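Hydrogenase maturation factor (PDB 3VTH) probably transfers the carbamoyl group of carbamoyl phosphate, at the cost of ATP, to the C-terminal cysteine of HypE during [NiFe]-hydrogenase maturation. Local coordinates at residues 26-31 with 70-75. Numbering follows the deposited sequence.
Sequences RPFVFN and NPPSLS. With PO4 (phosphate ion), chain E.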
# COMPACT_ATOMS: atom_id res chain seq x y z
N ARG A 26 -3.90 -11.68 -25.95
CA ARG A 26 -3.74 -11.94 -27.39
C ARG A 26 -3.72 -13.44 -27.71
O ARG A 26 -4.53 -13.88 -28.51
CB ARG A 26 -2.57 -11.16 -27.99
CG ARG A 26 -2.87 -9.65 -28.10
CD ARG A 26 -1.64 -8.84 -28.44
NE ARG A 26 -0.69 -8.78 -27.31
CZ ARG A 26 0.49 -8.17 -27.34
NH1 ARG A 26 0.91 -7.56 -28.45
NH2 ARG A 26 1.26 -8.17 -26.25
N PRO A 27 -2.84 -14.23 -27.04
CA PRO A 27 -2.90 -15.67 -27.32
C PRO A 27 -4.22 -16.34 -26.93
O PRO A 27 -4.68 -17.23 -27.65
CB PRO A 27 -1.73 -16.26 -26.50
CG PRO A 27 -1.32 -15.18 -25.54
CD PRO A 27 -1.65 -13.88 -26.23
N PHE A 28 -4.82 -15.92 -25.82
CA PHE A 28 -6.14 -16.39 -25.41
C PHE A 28 -7.19 -16.17 -26.54
O PHE A 28 -7.89 -17.08 -26.93
CB PHE A 28 -6.57 -15.68 -24.11
CG PHE A 28 -7.97 -16.00 -23.65
CD1 PHE A 28 -8.94 -15.01 -23.62
CD2 PHE A 28 -8.32 -17.29 -23.27
CE1 PHE A 28 -10.25 -15.29 -23.20
CE2 PHE A 28 -9.63 -17.58 -22.85
CZ PHE A 28 -10.59 -16.57 -22.81
N VAL A 29 -7.24 -14.95 -27.07
CA VAL A 29 -8.22 -14.62 -28.13
C VAL A 29 -7.94 -15.44 -29.37
O VAL A 29 -8.87 -15.96 -29.99
CB VAL A 29 -8.24 -13.09 -28.41
CG1 VAL A 29 -8.89 -12.75 -29.76
CG2 VAL A 29 -8.96 -12.37 -27.25
N PHE A 30 -6.67 -15.56 -29.73
CA PHE A 30 -6.31 -16.36 -30.90
C PHE A 30 -6.88 -17.77 -30.78
O PHE A 30 -7.46 -18.31 -31.73
CB PHE A 30 -4.78 -16.42 -31.06
CG PHE A 30 -4.34 -17.27 -32.22
CD1 PHE A 30 -4.13 -18.63 -32.06
CD2 PHE A 30 -4.13 -16.69 -33.48
CE1 PHE A 30 -3.72 -19.44 -33.15
CE2 PHE A 30 -3.72 -17.48 -34.58
CZ PHE A 30 -3.51 -18.85 -34.42
N ASN A 31 -6.68 -18.35 -29.61
CA ASN A 31 -7.04 -19.75 -29.41
C ASN A 31 -8.56 -19.96 -29.39
O ASN A 31 -9.04 -20.91 -30.00
CB ASN A 31 -6.34 -20.32 -28.17
CG ASN A 31 -4.83 -20.52 -28.38
OD1 ASN A 31 -4.01 -20.01 -27.61
ND2 ASN A 31 -4.47 -21.24 -29.43
N ASN A 70 -14.42 -16.78 -18.78
CA ASN A 70 -13.08 -17.08 -18.25
C ASN A 70 -11.97 -16.31 -18.91
O ASN A 70 -11.17 -16.87 -19.66
CB ASN A 70 -12.79 -18.58 -18.14
CG ASN A 70 -13.00 -19.31 -19.41
OD1 ASN A 70 -14.11 -19.78 -19.69
ND2 ASN A 70 -11.93 -19.45 -20.19
N PRO A 71 -11.92 -15.00 -18.62
CA PRO A 71 -10.85 -14.17 -19.12
C PRO A 71 -9.52 -14.60 -18.48
O PRO A 71 -9.52 -15.35 -17.50
CB PRO A 71 -11.25 -12.77 -18.64
CG PRO A 71 -12.01 -13.01 -17.41
CD PRO A 71 -12.76 -14.28 -17.64
N PRO A 72 -8.40 -14.13 -19.03
CA PRO A 72 -7.11 -14.52 -18.46
C PRO A 72 -7.03 -14.18 -16.97
O PRO A 72 -7.66 -13.21 -16.52
CB PRO A 72 -6.11 -13.69 -19.27
CG PRO A 72 -6.85 -13.48 -20.64
CD PRO A 72 -8.26 -13.23 -20.19
N SER A 73 -6.25 -14.97 -16.24
CA SER A 73 -6.13 -14.92 -14.78
C SER A 73 -5.72 -13.55 -14.22
O SER A 73 -6.17 -13.14 -13.14
CB SER A 73 -5.10 -15.97 -14.33
OG SER A 73 -4.94 -15.95 -12.93
N LEU A 74 -4.84 -12.86 -14.95
CA LEU A 74 -4.34 -11.56 -14.48
C LEU A 74 -5.14 -10.36 -15.00
O LEU A 74 -4.85 -9.22 -14.61
CB LEU A 74 -2.87 -11.39 -14.87
CG LEU A 74 -1.83 -12.36 -14.28
CD1 LEU A 74 -0.43 -11.89 -14.75
CD2 LEU A 74 -1.91 -12.45 -12.75
N SER A 75 -6.11 -10.61 -15.87
CA SER A 75 -6.92 -9.52 -16.41
C SER A 75 -7.82 -8.92 -15.32
O SER A 75 -8.24 -9.61 -14.39
CB SER A 75 -7.75 -9.98 -17.64
OG SER A 75 -8.86 -10.78 -17.26
P PO4 E . -0.95 -9.76 -23.78
O1 PO4 E . -0.00 -10.58 -22.94
O2 PO4 E . -2.28 -9.61 -23.07
O3 PO4 E . -0.36 -8.39 -23.95
O4 PO4 E . -1.16 -10.43 -25.12
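Phe28 meets Asn70 through the far end of its ring: CZ lies 3.2 Å from the backbone O of Asn70, and CE2 is the next ring carbon to that oxygen. The carbonyl comes at the ring obliquely. Asn70 follows helix 57-69, and the plane of its side-chain amide stands 72° from that of the ring. At Pro71 the chain passes the ring with its backbone, CA being 4.3 Å from Phe28 CE1, while its side chain starts off away from 26-31. Pro72 supplies the apolar part, its CD lying 3.9 Å from Phe28 CD1 and its CG near CD1 and CG of the ring; the two side chains cross at about a right angle. Phe28 reaches this row because its CG is anti to the backbone N (chi1 175°). Replacing Phe28 by an alanine would remove the whole ring, and is likely to open a gap beside Pro72 and the Asn70 carbonyl. Both segments belong to the acylphosphatase-like alpha/beta sandwich, where helix 25-35 packs on a five-stranded mixed sheet through Val29, which touches Leu49 and Ile51, and the loop 70-75 leads into the edge strand 76-85. At the start of the first helix, Arg26, predicted to be catalytic, holds a phosphate ion: its N and NE both donate to O4, NE at 2.8 Å and 163°, and NH2 donates to O3. The backbone N atoms of Gly22 to Phe25 also bind this ion, and Asp152 forms a salt bridge with Arg26 NH1. Pro72 opens a type I turn that closes at Ser75, whose N and OG both donate to Pro72 O; OG approaches at 2.8 Å within the carbonyl plane, toward a lone pair of the oxygen.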